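Local coordinates for protoporphyrinogen oxidase (Exiguobacterium sibiricum, PDB 3LOV), which probably oxidises coproporphyrinogen III to coproporphyrin III with its bound FAD and molecular oxygen, a late step of bacterial heme b synthesis, at residues Ser339-Thr344 against Val364-Asn369; Thr310-Met315 against Ser404-Gly409; Arg335-Ile340 against Leu388-Gly393. One frame throughout, in Å; residues are numbered along the deposited sequence.

Contact 1: residues Ser339-Thr344 against Val364-Asn369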
loop_
_atom_site.group_PDB
_atom_site.type_symbol
_atom_site.label_atom_id
_atom_site.label_comp_id
_atom_site.label_asym_id
_atom_site.label_seq_id
_atom_site.Cartn_x
_atom_site.Cartn_y
_atom_site.Cartn_z
ATOM N N SER A 339 8.411 14.001 -13.279
ATOM C CA SER A 339 8.611 12.583 -13.094
ATOM C C SER A 339 8.092 12.096 -11.749
ATOM O O SER A 339 7.578 10.987 -11.668
ATOM C CB SER A 339 10.102 12.270 -13.213
ATOM O OG SER A 339 10.592 12.652 -14.492
ATOM N N ILE A 340 8.190 12.905 -10.694
ATOM C CA ILE A 340 7.725 12.469 -9.384
ATOM C C ILE A 340 6.200 12.534 -9.200
ATOM O O ILE A 340 5.548 13.482 -9.638
ATOM C CB ILE A 340 8.450 13.185 -8.220
ATOM C CG1 ILE A 340 8.103 14.672 -8.107
ATOM C CG2 ILE A 340 9.934 13.043 -8.370
ATOM C CD1 ILE A 340 8.942 15.394 -6.977
ATOM N N THR A 341 5.637 11.517 -8.546
ATOM C CA THR A 341 4.204 11.477 -8.272
ATOM C C THR A 341 3.860 12.031 -6.889
ATOM O O THR A 341 2.699 12.380 -6.624
ATOM C CB THR A 341 3.704 10.043 -8.329
ATOM O OG1 THR A 341 4.194 9.351 -7.184
ATOM C CG2 THR A 341 4.227 9.310 -9.652
ATOM N N ALA A 342 4.852 12.086 -6.000
ATOM C CA ALA A 342 4.677 12.609 -4.638
ATOM C C ALA A 342 6.043 12.819 -4.038
ATOM O O ALA A 342 7.022 12.275 -4.538
ATOM C CB ALA A 342 3.839 11.640 -3.746
ATOM N N CYS A 343 6.118 13.647 -3.007
ATOM C CA CYS A 343 7.340 13.840 -2.225
ATOM C C CYS A 343 6.978 14.133 -0.780
ATOM O O CYS A 343 5.997 14.835 -0.518
ATOM C CB CYS A 343 8.170 14.994 -2.732
ATOM S SG CYS A 343 9.783 15.157 -1.887
ATOM N N THR A 344 7.765 13.592 0.147
ATOM C CA THR A 344 7.519 13.810 1.570
ATOM C C THR A 344 8.754 14.410 2.219
ATOM O O THR A 344 9.882 14.026 1.883
ATOM C CB THR A 344 7.229 12.497 2.286
ATOM O OG1 THR A 344 6.111 11.861 1.671
ATOM C CG2 THR A 344 6.961 12.738 3.765
ATOM N N VAL A 364 8.368 7.682 -7.594
ATOM C CA VAL A 364 8.313 7.682 -9.073
ATOM C C VAL A 364 7.641 6.386 -9.521
ATOM O O VAL A 364 7.978 5.312 -9.011
ATOM C CB VAL A 364 9.739 7.753 -9.722
ATOM C CG1 VAL A 364 9.650 7.497 -11.241
ATOM C CG2 VAL A 364 10.424 9.119 -9.462
ATOM N N GLY A 365 6.700 6.483 -10.464
ATOM C CA GLY A 365 6.027 5.327 -11.012
ATOM C C GLY A 365 4.517 5.433 -10.916
ATOM O O GLY A 365 3.990 5.706 -9.847
ATOM N N ARG A 366 3.838 5.250 -12.051
ATOM C CA ARG A 366 2.358 5.180 -12.133
ATOM C C ARG A 366 1.944 4.025 -13.019
ATOM O O ARG A 366 2.755 3.550 -13.824
ATOM C CB ARG A 366 1.789 6.461 -12.785
ATOM C CG ARG A 366 2.184 7.764 -12.128
ATOM C CD ARG A 366 1.543 8.889 -12.899
ATOM N NE ARG A 366 1.839 10.183 -12.320
ATOM C CZ ARG A 366 1.162 10.728 -11.313
ATOM N NH1 ARG A 366 0.141 10.097 -10.773
ATOM N NH2 ARG A 366 1.532 11.902 -10.837
ATOM N N PRO A 367 0.675 3.608 -12.938
ATOM C CA PRO A 367 0.256 2.538 -13.836
ATOM C C PRO A 367 0.281 3.019 -15.309
ATOM O O PRO A 367 -0.241 4.111 -15.654
ATOM C CB PRO A 367 -1.168 2.225 -13.373
ATOM C CG PRO A 367 -1.597 3.481 -12.648
ATOM C CD PRO A 367 -0.387 3.971 -11.985
ATOM N N GLY A 368 0.957 2.239 -16.139
ATOM C CA GLY A 368 1.096 2.564 -17.530
ATOM C C GLY A 368 2.179 3.587 -17.786
ATOM O O GLY A 368 2.422 3.931 -18.940
ATOM N N ASN A 369 2.880 4.038 -16.743
ATOM C CA ASN A 369 3.905 5.077 -16.895
ATOM C C ASN A 369 4.907 4.960 -15.760
ATOM O O ASN A 369 4.790 5.643 -14.749
ATOM C CB ASN A 369 3.170 6.434 -16.912
ATOM C CG ASN A 369 4.087 7.655 -17.017
ATOM O OD1 ASN A 369 5.269 7.560 -17.320
ATOM N ND2 ASN A 369 3.501 8.841 -16.743
HETATM O O HOH W 1 3.964 12.755 -11.770
HETATM O O HOH W 2 4.712 6.623 -7.543
#
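No direct hydrogen bond joins 339-344 to 364-369; van der Waals packing and two water bridges hold them together. The packing centres on Thr341 and Arg366, which meet tip to tip. Arg366 runs extended from CG to NE, so its guanidinium arrives flat beneath the threonine methyl. Thr341 CG2 sits over one face of that group, displaced toward its rim, and also touches the aliphatic part of the chain at 3.6 Å from Arg366 CG. The same methyl rests 3.6 Å from Gly365 O. A second, looser apolar touch lies beside it: Ile340 CG2 and Val364 CG2 are 4.1 Å apart, their side chains crossing at about a right angle.

The polar links are indirect. Thr341 OG1 stands between backbone N and carbonyl carbon (chi1 72°), which turns the hydroxyl to a water 2.8 Å from OG1; that water is hydrogen-bonded to Gly365 O at 2.6 Å, probably as donor. The other water probably donates a hydrogen bond to Ile340 O and accepts one from Arg366 NH2 at 2.7 Å, lying at the edge of the guanidinium and in its plane. Arg366 NH2 is bonded also to Val332 O, so a water and a backbone carbonyl together limit the rotation of the group under the methyl.

From Arg366 to Asn369 the chain reverses in a type II beta turn, with Gly368 at positive phi (81°).

In the mixed sheet, strand 340-345 lies between 329-332 and 357-364, and the contact forms where 364-369 leaves the latter strand. Thr341 bonds through its backbone to Val332 and Phe363, while Val384 of helix 377-392 touches both Ile340 and Val364.

Contact 2: residues Thr310-Met315 against Ser404-Gly409. With FAD (flavin-adenine dinucleotide), chain B.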
loop_
_atom_site.group_PDB
_atom_site.type_symbol
_atom_site.label_atom_id
_atom_site.label_comp_id
_atom_site.label_asym_id
_atom_site.label_seq_id
_atom_site.Cartn_x
_atom_site.Cartn_y
_atom_site.Cartn_z
ATOM N N THR A 310 7.419 1.063 -8.670
ATOM C CA THR A 310 7.659 2.308 -7.979
ATOM C C THR A 310 9.122 2.346 -7.546
ATOM O O THR A 310 9.666 1.322 -7.126
ATOM C CB THR A 310 6.760 2.444 -6.694
ATOM O OG1 THR A 310 5.374 2.257 -7.030
ATOM C CG2 THR A 310 6.949 3.833 -6.021
ATOM N N ALA A 311 9.758 3.507 -7.682
ATOM C CA ALA A 311 11.018 3.801 -6.974
ATOM C C ALA A 311 10.794 4.871 -5.888
ATOM O O ALA A 311 10.022 5.830 -6.079
ATOM C CB ALA A 311 12.084 4.277 -7.932
ATOM N N THR A 312 11.463 4.707 -4.749
ATOM C CA THR A 312 11.570 5.788 -3.790
ATOM C C THR A 312 12.997 6.331 -3.867
ATOM O O THR A 312 13.977 5.574 -3.955
ATOM C CB THR A 312 11.187 5.359 -2.354
ATOM O OG1 THR A 312 12.095 4.357 -1.890
ATOM C CG2 THR A 312 9.731 4.823 -2.306
ATOM N N VAL A 313 13.103 7.656 -3.887
ATOM C CA VAL A 313 14.389 8.320 -4.018
ATOM C C VAL A 313 14.445 9.308 -2.852
ATOM O O VAL A 313 13.667 10.245 -2.797
ATOM C CB VAL A 313 14.563 8.999 -5.398
ATOM C CG1 VAL A 313 15.976 9.673 -5.502
ATOM C CG2 VAL A 313 14.338 7.979 -6.527
ATOM N N THR A 314 15.306 9.021 -1.888
ATOM C CA THR A 314 15.383 9.783 -0.661
ATOM C C THR A 314 16.649 10.600 -0.726
ATOM O O THR A 314 17.696 10.067 -1.034
ATOM C CB THR A 314 15.408 8.887 0.595
ATOM O OG1 THR A 314 14.110 8.291 0.791
ATOM C CG2 THR A 314 15.779 9.725 1.823
HETATM N N MSE A 315 16.527 11.903 -0.479
HETATM C CA MSE A 315 17.681 12.823 -0.482
HETATM C C MSE A 315 17.876 13.439 0.904
HETATM O O MSE A 315 16.952 14.059 1.436
HETATM C CB MSE A 315 17.444 13.938 -1.486
HETATM C CG MSE A 315 17.576 13.485 -2.910
HETATM SE SE MSE A 315 16.503 14.551 -4.102
HETATM C CE MSE A 315 17.633 14.113 -5.579
ATOM N N SER A 404 15.505 3.086 -3.870
ATOM C CA SER A 404 14.939 1.750 -3.697
ATOM C C SER A 404 13.903 1.526 -4.775
ATOM O O SER A 404 13.283 2.473 -5.247
ATOM C CB SER A 404 14.292 1.622 -2.332
ATOM O OG SER A 404 15.216 2.028 -1.339
ATOM N N ARG A 405 13.752 0.279 -5.197
ATOM C CA ARG A 405 12.908 -0.059 -6.352
ATOM C C ARG A 405 12.007 -1.209 -5.953
ATOM O O ARG A 405 12.491 -2.242 -5.511
ATOM C CB ARG A 405 13.747 -0.472 -7.580
ATOM C CG ARG A 405 14.483 0.686 -8.279
ATOM C CD ARG A 405 15.356 0.191 -9.437
ATOM N NE ARG A 405 15.989 1.289 -10.166
ATOM C CZ ARG A 405 17.125 1.875 -9.822
ATOM N NH1 ARG A 405 17.788 1.476 -8.743
ATOM N NH2 ARG A 405 17.616 2.859 -10.580
ATOM N N LEU A 406 10.707 -1.011 -6.114
ATOM C CA LEU A 406 9.706 -1.999 -5.772
ATOM C C LEU A 406 9.032 -2.439 -7.063
ATOM O O LEU A 406 8.023 -1.828 -7.499
ATOM C CB LEU A 406 8.737 -1.393 -4.780
ATOM C CG LEU A 406 9.459 -0.920 -3.499
ATOM C CD1 LEU A 406 9.803 0.614 -3.503
ATOM C CD2 LEU A 406 8.611 -1.268 -2.340
HETATM N N MSE A 407 9.651 -3.442 -7.707
HETATM C CA MSE A 407 9.199 -3.936 -9.007
HETATM C C MSE A 407 7.810 -4.619 -8.900
HETATM O O MSE A 407 7.583 -5.434 -8.002
HETATM C CB MSE A 407 10.205 -4.938 -9.620
HETATM C CG MSE A 407 11.610 -4.391 -9.944
HETATM SE SE MSE A 407 11.666 -2.585 -10.661
HETATM C CE MSE A 407 10.767 -2.772 -12.365
ATOM N N ASP A 408 6.900 -4.292 -9.836
ATOM C CA ASP A 408 5.555 -4.894 -9.889
ATOM C C ASP A 408 4.882 -4.943 -8.519
ATOM O O ASP A 408 4.244 -5.940 -8.179
ATOM C CB ASP A 408 5.605 -6.321 -10.464
ATOM C CG ASP A 408 6.515 -6.423 -11.689
ATOM O OD1 ASP A 408 6.579 -5.450 -12.493
ATOM O OD2 ASP A 408 7.216 -7.445 -11.822
ATOM N N GLY A 409 4.999 -3.853 -7.772
ATOM C CA GLY A 409 4.657 -3.837 -6.337
ATOM C C GLY A 409 3.200 -3.540 -6.037
ATOM O O GLY A 409 2.683 -3.964 -5.004
HETATM P PA FAD B . 6.353 -8.870 -0.490
HETATM O O1A FAD B . 6.793 -7.846 0.501
HETATM O O2A FAD B . 6.472 -8.561 -1.935
HETATM O O5B FAD B . 7.141 -10.221 -0.193
HETATM C C5B FAD B . 7.199 -11.285 -1.108
HETATM C C4B FAD B . 8.353 -12.200 -0.682
HETATM O O4B FAD B . 8.344 -13.411 -1.442
HETATM C C3B FAD B . 9.688 -11.509 -0.874
HETATM O O3B FAD B . 10.524 -11.656 0.260
HETATM C C2B FAD B . 10.216 -12.228 -2.100
HETATM O O2B FAD B . 11.597 -12.309 -2.133
HETATM C C1B FAD B . 9.631 -13.616 -1.951
HETATM N N9A FAD B . 9.541 -14.406 -3.189
HETATM C C8A FAD B . 9.288 -14.042 -4.494
HETATM N N7A FAD B . 9.304 -15.139 -5.292
HETATM C C5A FAD B . 9.575 -16.219 -4.498
HETATM C C6A FAD B . 9.697 -17.590 -4.735
HETATM N N6A FAD B . 9.512 -18.099 -5.950
HETATM N N1A FAD B . 9.986 -18.445 -3.685
HETATM C C2A FAD B . 10.111 -17.961 -2.405
HETATM N N3A FAD B . 9.963 -16.607 -2.166
HETATM C C4A FAD B . 9.724 -15.763 -3.191
HETATM N N1 FAD B . 1.469 -0.567 2.819
HETATM C C2 FAD B . 1.153 0.144 3.943
HETATM O O2 FAD B . 0.403 -0.337 4.803
HETATM N N3 FAD B . 1.652 1.412 4.107
HETATM C C4 FAD B . 2.436 2.000 3.183
HETATM O O4 FAD B . 2.870 3.115 3.408
HETATM C C4X FAD B . 2.745 1.323 2.022
HETATM N N5 FAD B . 3.589 1.903 1.089
HETATM C C5X FAD B . 3.902 1.183 -0.066
HETATM C C6 FAD B . 4.721 1.762 -1.042
HETATM C C7 FAD B . 5.042 1.049 -2.209
HETATM C C7M FAD B . 5.928 1.672 -3.248
HETATM C C8 FAD B . 4.574 -0.265 -2.392
HETATM C C8M FAD B . 4.885 -1.067 -3.643
HETATM C C9 FAD B . 3.772 -0.857 -1.421
HETATM C C9A FAD B . 3.420 -0.143 -0.253
HETATM N N10 FAD B . 2.611 -0.735 0.725
HETATM C C10 FAD B . 2.270 0.013 1.859
HETATM C "C1'" FAD B . 2.037 -2.127 0.598
HETATM C "C2'" FAD B . 2.958 -3.112 1.360
HETATM O "O2'" FAD B . 4.197 -3.110 0.755
HETATM C "C3'" FAD B . 2.424 -4.550 1.377
HETATM O "O3'" FAD B . 1.334 -4.548 2.290
HETATM C "C4'" FAD B . 3.419 -5.635 1.862
HETATM O "O4'" FAD B . 4.792 -5.325 1.727
HETATM C "C5'" FAD B . 3.238 -6.934 1.101
HETATM O "O5'" FAD B . 4.053 -7.920 1.681
HETATM P P FAD B . 4.000 -9.390 1.108
HETATM O O1P FAD B . 2.607 -9.804 0.712
HETATM O O2P FAD B . 4.756 -10.387 1.952
HETATM O O3P FAD B . 4.811 -9.279 -0.309
HETATM O O HOH W 3 4.909 -0.722 -7.118
HETATM O O HOH W 4 14.730 4.743 -1.143
#
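Thr312 OG1 is gripped by two hydrogen bonds, one to Arg57 O and one from a water that donates at 2.8 Å to Thr312 OG1. Its torsion, with OG1 between backbone N and carbonyl carbon (chi1 63°), brings the hydroxyl alongside Ser404, 3.5 Å from Ser404 CB. The same water is hydrogen-bonded to Ser404 OG, which also meets Arg57 NH1; water and arginine thus tie the two hydroxyl side chains together without a direct bond between them.

Beneath them the backbones pair as antiparallel strands, their short axes 162° apart. Thr310 with Leu406 and Thr312 with Ser404 are hydrogen-bonded pairs; Ala311 with Arg405, between them, is a non-hydrogen-bonded pair. The shortest of the four bonds, Leu406 N to Thr310 O at 2.7 Å, runs nearly along the C=O axis. Thr312 N to Ser404 O is more bent, at 143°, its donor above the carbonyl plane. That carbonyl also receives a CA-H...O contact, 3.1 Å from Ala311 CA to Ser404 O.

Thr310 and Leu406 share the sheet face of Thr312 and Ser404, and there they meet the flavin. Thr310 CB lies 3.6 Å from FAD C7M, and Leu406 CD2 comes to 4.0 Å from FAD C8M, so both packed side chains border the dimethylbenzene end of the isoalloxazine. Gly409 closes in on the same end: a side chain there would collide with C8M.

Strand 400-411 is an outermost strand of the mixed sheet, and 307-318 separates it from 357-364, to which Ala311 and Val313 bond through the backbone. On the face bearing Ala311 and Arg405, Leu380 of helix 377-392 touches both residues, and Arg405 forms a salt bridge with Asp377 of that helix.

Contact 3: residues Arg335-Ile340 against Leu388-Gly393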
loop_
_atom_site.group_PDB
_atom_site.type_symbol
_atom_site.label_atom_id
_atom_site.label_comp_id
_atom_site.label_asym_id
_atom_site.label_seq_id
_atom_site.Cartn_x
_atom_site.Cartn_y
_atom_site.Cartn_z
ATOM N N ARG A 335 -1.133 15.026 -14.875
ATOM C CA ARG A 335 -1.024 15.881 -16.055
ATOM C C ARG A 335 0.175 16.830 -16.051
ATOM O O ARG A 335 0.501 17.370 -17.101
ATOM C CB ARG A 335 -2.317 16.697 -16.272
ATOM C CG ARG A 335 -3.511 15.827 -16.522
ATOM C CD ARG A 335 -4.834 16.590 -16.309
ATOM N NE ARG A 335 -5.911 15.615 -16.351
ATOM C CZ ARG A 335 -6.179 14.738 -15.385
ATOM N NH1 ARG A 335 -5.433 14.715 -14.270
ATOM N NH2 ARG A 335 -7.183 13.873 -15.530
ATOM N N ALA A 336 0.830 17.029 -14.906
ATOM C CA ALA A 336 1.835 18.105 -14.775
ATOM C C ALA A 336 3.172 17.618 -15.307
ATOM O O ALA A 336 3.402 16.429 -15.320
ATOM C CB ALA A 336 1.975 18.571 -13.288
ATOM N N PRO A 337 4.083 18.530 -15.700
ATOM C CA PRO A 337 5.347 18.063 -16.316
ATOM C C PRO A 337 6.444 17.644 -15.322
ATOM O O PRO A 337 7.457 18.340 -15.182
ATOM C CB PRO A 337 5.759 19.273 -17.172
ATOM C CG PRO A 337 5.215 20.448 -16.415
ATOM C CD PRO A 337 3.909 19.987 -15.856
ATOM N N TYR A 338 6.231 16.514 -14.630
ATOM C CA TYR A 338 7.156 16.023 -13.604
ATOM C C TYR A 338 7.259 14.517 -13.662
ATOM O O TYR A 338 6.325 13.850 -14.050
ATOM C CB TYR A 338 6.689 16.427 -12.195
ATOM C CG TYR A 338 6.559 17.902 -12.013
ATOM C CD1 TYR A 338 7.682 18.675 -11.736
ATOM C CD2 TYR A 338 5.344 18.530 -12.138
ATOM C CE1 TYR A 338 7.600 20.038 -11.576
ATOM C CE2 TYR A 338 5.243 19.907 -11.990
ATOM C CZ TYR A 338 6.382 20.655 -11.702
ATOM O OH TYR A 338 6.319 22.025 -11.550
ATOM N N SER A 339 8.411 14.001 -13.279
ATOM C CA SER A 339 8.611 12.583 -13.094
ATOM C C SER A 339 8.092 12.096 -11.749
ATOM O O SER A 339 7.578 10.987 -11.668
ATOM C CB SER A 339 10.102 12.270 -13.213
ATOM O OG SER A 339 10.592 12.652 -14.492
ATOM N N ILE A 340 8.190 12.905 -10.694
ATOM C CA ILE A 340 7.725 12.469 -9.384
ATOM C C ILE A 340 6.200 12.534 -9.200
ATOM O O ILE A 340 5.548 13.482 -9.638
ATOM C CB ILE A 340 8.450 13.185 -8.220
ATOM C CG1 ILE A 340 8.103 14.672 -8.107
ATOM C CG2 ILE A 340 9.934 13.043 -8.370
ATOM C CD1 ILE A 340 8.942 15.394 -6.977
ATOM N N LEU A 388 12.570 18.549 -8.294
ATOM C CA LEU A 388 12.566 19.244 -7.017
ATOM C C LEU A 388 13.164 20.657 -7.133
ATOM O O LEU A 388 12.639 21.619 -6.565
ATOM C CB LEU A 388 13.293 18.428 -5.954
ATOM C CG LEU A 388 12.507 17.223 -5.409
ATOM C CD1 LEU A 388 13.371 16.384 -4.453
ATOM C CD2 LEU A 388 11.192 17.678 -4.712
ATOM N N GLU A 389 14.240 20.790 -7.888
ATOM C CA GLU A 389 14.853 22.097 -8.048
ATOM C C GLU A 389 13.865 23.070 -8.689
ATOM O O GLU A 389 13.861 24.252 -8.395
ATOM C CB GLU A 389 16.147 21.987 -8.871
ATOM C CG GLU A 389 17.256 21.236 -8.137
ATOM C CD GLU A 389 18.624 21.393 -8.770
ATOM O OE1 GLU A 389 18.710 21.551 -10.014
ATOM O OE2 GLU A 389 19.615 21.353 -8.007
ATOM N N LYS A 390 13.028 22.570 -9.582
ATOM C CA LYS A 390 12.041 23.418 -10.202
ATOM C C LYS A 390 10.950 23.736 -9.188
ATOM O O LYS A 390 10.530 24.883 -9.065
ATOM C CB LYS A 390 11.453 22.747 -11.431
ATOM C CG LYS A 390 10.503 23.636 -12.211
ATOM C CD LYS A 390 9.773 22.865 -13.319
ATOM C CE LYS A 390 8.628 23.718 -13.908
ATOM N NZ LYS A 390 7.561 22.915 -14.575
ATOM N N ILE A 391 10.480 22.716 -8.481
ATOM C CA ILE A 391 9.405 22.879 -7.496
ATOM C C ILE A 391 9.868 23.810 -6.374
ATOM O O ILE A 391 9.167 24.760 -6.025
ATOM C CB ILE A 391 8.937 21.493 -6.948
ATOM C CG1 ILE A 391 8.313 20.656 -8.070
ATOM C CG2 ILE A 391 7.961 21.623 -5.775
ATOM C CD1 ILE A 391 8.465 19.138 -7.832
ATOM N N CYS A 392 11.071 23.595 -5.858
ATOM C CA CYS A 392 11.538 24.347 -4.687
ATOM C C CYS A 392 12.077 25.746 -4.960
ATOM O O CYS A 392 12.357 26.496 -4.015
ATOM C CB CYS A 392 12.604 23.547 -3.956
ATOM S SG CYS A 392 11.907 22.090 -3.190
ATOM N N GLY A 393 12.245 26.090 -6.233
ATOM C CA GLY A 393 12.792 27.388 -6.615
ATOM C C GLY A 393 14.305 27.438 -6.799
ATOM O O GLY A 393 14.802 28.266 -7.553
HETATM O O HOH W 5 8.979 20.520 -15.425
#
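From CB, the Tyr338 side chain leaves with CG anti to the carbonyl carbon and beside the backbone N (chi1 -59°), which swings the ring toward helix 377-392. CD1 touches the terminal methyl of Ile391. CE1 is pressed more closely, 3.6 Å from Ile391 CG1, with the isoleucine crossing obliquely. At CZ the neighbour becomes the Lys390 ammonium, and at the tip Tyr338 OH takes a weak hydrogen bond from Lys390 NZ, 3.4 Å away. The lysine arrives fully extended across the tyrosine at about a right angle, and its NZ also donates to a water at 2.9 Å. That water donates a hydrogen bond to Pro337 O, 2.7 Å off, so tyrosine hydroxyl and water both hold the lysine end over the loop.

Farther along the loop, Ile340 CD1 meets Ile391 CD1 tip to tip at 3.9 Å and touches Leu388 CD2 equally closely. An alanine in place of Tyr338 would remove the ring that covers Ile391 and the hydroxyl that meets Lys390, and would probably loosen the loop from the helix.

Pro337 is the centre of an inverse gamma turn, closed by Tyr338 N to Ala336 O. The arrangement is plain loop-on-helix packing: the connection between two sheet strands, 329-332 and 340-345, lies against the C-terminal end of helix 377-392, where Gly393, the first residue beyond it, turns to positive phi.

Contacts 1 and 2 are buried, whereas contact 3 lies partly at the surface, its centre about 24 Å from the centre of the chain. All adjoin the mixed sheet. Contact 2 is direct strand pairing beside the flavin; contact 1 relies on waters and packing where a strand ends; contact 3 sets a loop on a helix, with apolar touches toward the sheet and a solvent-side lysine bonded to water and, weakly, to tyrosine. Val364 O of contact 1 probably accepts a hydrogen bond from Ala311 N of contact 2. Contacts 1 and 3 share Ser339 and Ile340; Ile340 CG2 touches Val364, its CD1 the helix. Leu388 packs against Cys343 and Met315, linking the helix to both other contacts.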